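2-dehydropantoate 2-reductase (Porphyromonas gingivalis, PDB 2QYT) probably catalyses the NADPH-dependent reduction of 2-dehydropantoate (ketopantoate) to (R)-pantoate, the second step from 3-methyl-2-oxobutanoate on the pathway to pantothenate. Local coordinates at residues A[39-44]-A[71-76]; A[45-50]-A[147-152]. All coordinates share one frame; numbering follows the deposited sequence.

Contact 1 of 2, residues A[39-44]-A[71-76]; sequences EVSWIA and PTCVTD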
loop_
_atom_site.group_PDB
_atom_site.type_symbol
_atom_site.label_atom_id
_atom_site.label_comp_id
_atom_site.label_asym_id
_atom_site.label_seq_id
_atom_site.Cartn_x
_atom_site.Cartn_y
_atom_site.Cartn_z
ATOM N N GLU A 39 -5.699 -19.898 7.179
ATOM C CA GLU A 39 -7.068 -19.449 6.907
ATOM C C GLU A 39 -6.991 -18.030 6.344
ATOM O O GLU A 39 -6.380 -17.169 6.946
ATOM C CB GLU A 39 -7.939 -19.479 8.182
ATOM C CG GLU A 39 -8.138 -20.862 8.746
ATOM C CD GLU A 39 -8.972 -20.877 10.029
ATOM O OE1 GLU A 39 -9.503 -19.804 10.452
ATOM O OE2 GLU A 39 -9.080 -21.978 10.631
ATOM N N VAL A 40 -7.620 -17.785 5.195
ATOM C CA VAL A 40 -7.602 -16.490 4.551
ATOM C C VAL A 40 -9.035 -15.957 4.395
ATOM O O VAL A 40 -9.882 -16.581 3.755
ATOM C CB VAL A 40 -6.838 -16.562 3.151
ATOM C CG1 VAL A 40 -6.796 -15.214 2.432
ATOM C CG2 VAL A 40 -5.431 -16.989 3.369
ATOM N N SER A 41 -9.288 -14.801 4.988
ATOM C CA SER A 41 -10.598 -14.158 4.896
ATOM C C SER A 41 -10.490 -12.851 4.166
ATOM O O SER A 41 -9.432 -12.229 4.180
ATOM C CB SER A 41 -11.162 -13.965 6.313
ATOM O OG SER A 41 -11.099 -15.231 6.998
ATOM N N TRP A 42 -11.585 -12.475 3.509
ATOM C CA TRP A 42 -11.684 -11.265 2.713
ATOM C C TRP A 42 -12.848 -10.441 3.147
ATOM O O TRP A 42 -13.930 -10.971 3.399
ATOM C CB TRP A 42 -11.904 -11.614 1.239
ATOM C CG TRP A 42 -10.788 -12.371 0.610
ATOM C CD1 TRP A 42 -9.496 -12.494 1.068
ATOM C CD2 TRP A 42 -10.848 -13.111 -0.612
ATOM N NE1 TRP A 42 -8.749 -13.281 0.198
ATOM C CE2 TRP A 42 -9.561 -13.691 -0.824
ATOM C CE3 TRP A 42 -11.870 -13.387 -1.516
ATOM C CZ2 TRP A 42 -9.273 -14.503 -1.927
ATOM C CZ3 TRP A 42 -11.584 -14.197 -2.603
ATOM C CH2 TRP A 42 -10.299 -14.741 -2.805
ATOM N N ILE A 43 -12.647 -9.130 3.241
ATOM C CA ILE A 43 -13.761 -8.248 3.492
ATOM C C ILE A 43 -14.015 -7.493 2.217
ATOM O O ILE A 43 -13.190 -6.735 1.810
ATOM C CB ILE A 43 -13.500 -7.274 4.655
ATOM C CG1 ILE A 43 -13.076 -8.055 5.925
ATOM C CG2 ILE A 43 -14.698 -6.269 4.848
ATOM C CD1 ILE A 43 -14.171 -9.035 6.546
ATOM N N ALA A 44 -15.171 -7.694 1.607
ATOM C CA ALA A 44 -15.497 -7.075 0.336
ATOM C C ALA A 44 -16.931 -6.710 0.481
ATOM O O ALA A 44 -17.578 -7.192 1.399
ATOM C CB ALA A 44 -15.344 -8.056 -0.783
ATOM N N PRO A 71 -11.461 -18.250 -1.045
ATOM C CA PRO A 71 -11.023 -17.926 0.310
ATOM C C PRO A 71 -11.658 -18.860 1.344
ATOM O O PRO A 71 -12.630 -19.552 1.050
ATOM C CB PRO A 71 -11.583 -16.512 0.509
ATOM C CG PRO A 71 -12.923 -16.549 -0.233
ATOM C CD PRO A 71 -12.686 -17.500 -1.435
ATOM N N THR A 72 -11.123 -18.869 2.560
ATOM C CA THR A 72 -11.765 -19.579 3.679
ATOM C C THR A 72 -13.074 -18.870 3.945
ATOM O O THR A 72 -14.069 -19.506 4.214
ATOM C CB THR A 72 -10.903 -19.539 4.958
ATOM O OG1 THR A 72 -9.582 -19.907 4.582
ATOM C CG2 THR A 72 -11.445 -20.546 6.093
ATOM N N CYS A 73 -13.050 -17.545 3.890
ATOM C CA CYS A 73 -14.241 -16.818 4.262
ATOM C C CYS A 73 -14.214 -15.515 3.494
ATOM O O CYS A 73 -13.153 -14.914 3.315
ATOM C CB CYS A 73 -14.272 -16.621 5.799
ATOM S SG CYS A 73 -15.532 -15.463 6.404
ATOM N N VAL A 74 -15.383 -15.112 2.990
ATOM C CA VAL A 74 -15.531 -13.800 2.367
ATOM C C VAL A 74 -16.866 -13.225 2.829
ATOM O O VAL A 74 -17.885 -13.917 2.858
ATOM C CB VAL A 74 -15.432 -13.815 0.797
ATOM C CG1 VAL A 74 -16.618 -14.650 0.195
ATOM C CG2 VAL A 74 -15.498 -12.367 0.237
ATOM N N THR A 75 -16.838 -11.943 3.203
ATOM C CA THR A 75 -17.994 -11.325 3.848
ATOM C C THR A 75 -17.849 -9.802 3.804
ATOM O O THR A 75 -16.769 -9.328 3.499
ATOM C CB THR A 75 -18.211 -11.872 5.318
ATOM O OG1 THR A 75 -19.332 -11.228 5.870
ATOM C CG2 THR A 75 -17.009 -11.625 6.267
ATOM N N ASP A 76 -18.939 -9.050 4.050
ATOM C CA ASP A 76 -18.839 -7.590 4.271
ATOM C C ASP A 76 -18.766 -7.249 5.752
ATOM O O ASP A 76 -18.754 -6.090 6.101
ATOM C CB ASP A 76 -19.978 -6.786 3.578
ATOM C CG ASP A 76 -21.343 -7.286 3.924
ATOM O OD1 ASP A 76 -21.463 -8.183 4.783
ATOM O OD2 ASP A 76 -22.321 -6.774 3.334
#
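Trp42 and Val74 form the middle pair of a parallel strand pairing, flanked by Ser41 with Cys73 and Ile43 with Thr75; the short axes of 39-43 and 73-75 run 4.6 Å apart and nearly parallel. Backbone bonds alternate along the ladder: Trp42 N gives to Cys73 O (2.9 Å), Thr75 N to Trp42 O, and Ala44 N to Thr75 O (3.0 Å). At the start, Val40 O takes Thr72 N at 2.9 Å and, more weakly, Cys73 N. The side chain of Thr72 also takes part: its hydroxyl lies beside its own backbone N (chi1 -48°), and OG1 accepts Val40 N at 3.0 Å with a 156° angle at the hydrogen, extending the pairing before the second strand begins.

Apolar contacts depend on which face a residue occupies. On the Trp42 face, Pro71 lies over one face of the indole: its CB stands 3.5 Å from the centroid of the six-membered ring, 7° off the normal, a CH-pi contact, while CG covers CE3 and CZ3. Val74 CG2 instead reaches the indole near its plane and packs on Trp42 CB at 3.8 Å; Ala28 of helix 18-33 also touches Trp42. On the other face Ile43 CD1 meets Thr75 CG2, and Val81 touches both residues. This parallel pairing places 73-75 at the outer edge of a five-stranded sheet of order 3-2-1-4-5, characteristic of a Rossmann-type dinucleotide-binding domain.

Contact 2 of 2, residues A[45-50]-A[147-152]; sequences RGAHLE and SAPGLI. With SO4 (sulfate ion), chain C.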
loop_
_atom_site.group_PDB
_atom_site.type_symbol
_atom_site.label_atom_id
_atom_site.label_comp_id
_atom_site.label_asym_id
_atom_site.label_seq_id
_atom_site.Cartn_x
_atom_site.Cartn_y
_atom_site.Cartn_z
ATOM N N ARG A 45 -17.452 -5.859 -0.406
ATOM C CA ARG A 45 -18.855 -5.495 -0.294
ATOM C C ARG A 45 -19.581 -5.375 -1.593
ATOM O O ARG A 45 -18.975 -5.445 -2.685
ATOM C CB ARG A 45 -19.015 -4.223 0.537
ATOM C CG ARG A 45 -18.048 -3.080 0.226
ATOM C CD ARG A 45 -17.984 -2.192 1.478
ATOM N NE ARG A 45 -16.714 -2.342 2.206
ATOM C CZ ARG A 45 -16.520 -2.954 3.386
ATOM N NH1 ARG A 45 -17.536 -3.513 4.077
ATOM N NH2 ARG A 45 -15.284 -2.967 3.903
ATOM N N GLY A 46 -20.903 -5.243 -1.469
ATOM C CA GLY A 46 -21.801 -5.017 -2.607
ATOM C C GLY A 46 -21.747 -6.054 -3.716
ATOM O O GLY A 46 -21.729 -7.269 -3.450
ATOM N N ALA A 47 -21.720 -5.557 -4.959
ATOM C CA ALA A 47 -21.622 -6.375 -6.171
ATOM C C ALA A 47 -20.366 -7.179 -6.245
ATOM O O ALA A 47 -20.387 -8.310 -6.712
ATOM C CB ALA A 47 -21.771 -5.503 -7.444
ATOM N N HIS A 48 -19.261 -6.585 -5.816
ATOM C CA HIS A 48 -17.995 -7.290 -5.747
ATOM C C HIS A 48 -18.161 -8.524 -4.824
ATOM O O HIS A 48 -17.985 -9.659 -5.260
ATOM C CB HIS A 48 -16.926 -6.342 -5.240
ATOM C CG HIS A 48 -15.526 -6.835 -5.421
ATOM N ND1 HIS A 48 -15.112 -7.532 -6.545
ATOM C CD2 HIS A 48 -14.429 -6.688 -4.642
ATOM C CE1 HIS A 48 -13.819 -7.794 -6.442
ATOM N NE2 HIS A 48 -13.393 -7.331 -5.274
ATOM N N LEU A 49 -18.551 -8.289 -3.579
ATOM C CA LEU A 49 -18.921 -9.375 -2.660
ATOM C C LEU A 49 -19.882 -10.380 -3.291
ATOM O O LEU A 49 -19.639 -11.597 -3.230
ATOM C CB LEU A 49 -19.528 -8.833 -1.351
ATOM C CG LEU A 49 -20.189 -9.868 -0.423
ATOM C CD1 LEU A 49 -19.095 -10.831 0.108
ATOM C CD2 LEU A 49 -20.905 -9.194 0.745
ATOM N N GLU A 50 -20.974 -9.904 -3.896
ATOM C CA GLU A 50 -21.947 -10.849 -4.477
ATOM C C GLU A 50 -21.404 -11.709 -5.643
ATOM O O GLU A 50 -21.734 -12.907 -5.731
ATOM C CB GLU A 50 -23.290 -10.175 -4.817
ATOM C CG GLU A 50 -24.121 -9.836 -3.517
ATOM C CD GLU A 50 -24.253 -11.046 -2.484
ATOM O OE1 GLU A 50 -24.727 -12.147 -2.921
ATOM O OE2 GLU A 50 -23.884 -10.898 -1.254
ATOM N N SER A 147 -11.362 -4.714 -11.933
ATOM C CA SER A 147 -11.902 -4.218 -13.208
ATOM C C SER A 147 -13.375 -4.611 -13.473
ATOM O O SER A 147 -13.965 -4.153 -14.441
ATOM C CB SER A 147 -11.014 -4.641 -14.396
ATOM O OG SER A 147 -10.961 -6.064 -14.464
ATOM N N ALA A 148 -13.941 -5.468 -12.616
ATOM C CA ALA A 148 -15.344 -5.881 -12.729
ATOM C C ALA A 148 -15.738 -6.527 -11.384
ATOM O O ALA A 148 -14.870 -6.902 -10.596
ATOM C CB ALA A 148 -15.569 -6.849 -13.904
ATOM N N PRO A 149 -17.051 -6.563 -11.071
ATOM C CA PRO A 149 -17.407 -7.286 -9.870
ATOM C C PRO A 149 -16.760 -8.677 -9.896
ATOM O O PRO A 149 -16.898 -9.418 -10.859
ATOM C CB PRO A 149 -18.926 -7.346 -9.959
ATOM C CG PRO A 149 -19.291 -6.061 -10.644
ATOM C CD PRO A 149 -18.231 -5.921 -11.699
ATOM N N GLY A 150 -16.001 -9.000 -8.857
ATOM C CA GLY A 150 -15.341 -10.295 -8.748
ATOM C C GLY A 150 -14.095 -10.515 -9.579
ATOM O O GLY A 150 -13.640 -11.669 -9.708
ATOM N N LEU A 151 -13.524 -9.439 -10.136
ATOM C CA LEU A 151 -12.394 -9.609 -11.066
ATOM C C LEU A 151 -11.295 -8.606 -10.819
ATOM O O LEU A 151 -11.542 -7.402 -10.807
ATOM C CB LEU A 151 -12.869 -9.515 -12.533
ATOM C CG LEU A 151 -11.776 -9.651 -13.630
ATOM C CD1 LEU A 151 -11.219 -11.112 -13.696
ATOM C CD2 LEU A 151 -12.205 -9.167 -15.046
ATOM N N ILE A 152 -10.080 -9.108 -10.658
ATOM C CA ILE A 152 -8.879 -8.291 -10.614
ATOM C C ILE A 152 -8.102 -8.501 -11.916
ATOM O O ILE A 152 -7.914 -9.651 -12.389
ATOM C CB ILE A 152 -7.935 -8.677 -9.414
ATOM C CG1 ILE A 152 -8.726 -8.742 -8.081
ATOM C CG2 ILE A 152 -6.811 -7.704 -9.263
ATOM C CD1 ILE A 152 -9.598 -7.463 -7.804
HETATM S S SO4 C . -14.429 -4.061 -1.942
HETATM O O1 SO4 C . -13.444 -5.124 -1.912
HETATM O O2 SO4 C . -14.069 -3.213 -3.083
HETATM O O3 SO4 C . -15.779 -4.577 -2.145
HETATM O O4 SO4 C . -14.305 -3.310 -0.676
#
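His48 reaches from helix 46-55 to the backbone of Gly150, and one hydrogen bond joins the two segments: Gly150 N gives to His48 ND1 at 2.9 Å, with 158° at the hydrogen. The donor lies only 8° out of the imidazole plane, so the ring is met at its edge. CG stands anti to the backbone N (chi1 -166°), beside the carbonyl carbon. On the other ring nitrogen, NE2 is hydrogen-bonded to Leu16 O, and these two backbone partners together fix the rotation of the imidazole.

Apolar contact is slight. Ala47 CB approaches Pro149 CG at 4.1 Å, and Pro149 CB rests near Ala47 O.

A sulfate, probably from the crystallisation liquor, lies on another part of the His48 edge, with O1 3.3 Å from CD2. It is held by Arg45 N, which gives a nearly straight bond to O3 (2.7 Å), and by Leu16 N.

Gly150 belongs to a type II turn from Ala148 to Leu151, where its positive phi suits glycine. With Ser147 and Ala148 both facing Leu151, the strands 137-148 and 151-154 form a beta hairpin with a classic bulge, docked by its turn against the helix.

From the N terminus, strand 38-43 leads straight into helix 46-55, so the first segments of the two contacts are consecutive. Contact 1 closes the loop through that helix and strands 58-61 and 66-69, bringing the chain back to 71-76 at the edge of the parallel sheet. Contact 2 opens before that loop has closed and ends much later, at 147-152, so the two cross rather than nest. Their centres lie 13 Å apart. Leu49, one residue after the histidine of contact 2, packs on contact 1: its CD1 is 3.9 Å from Val74 CG2 and its CD2 3.7 Å from Asp76 CG. Helix 46-55 thus meets the parallel sheet through Leu49 and the hairpin through Ala47 and His48.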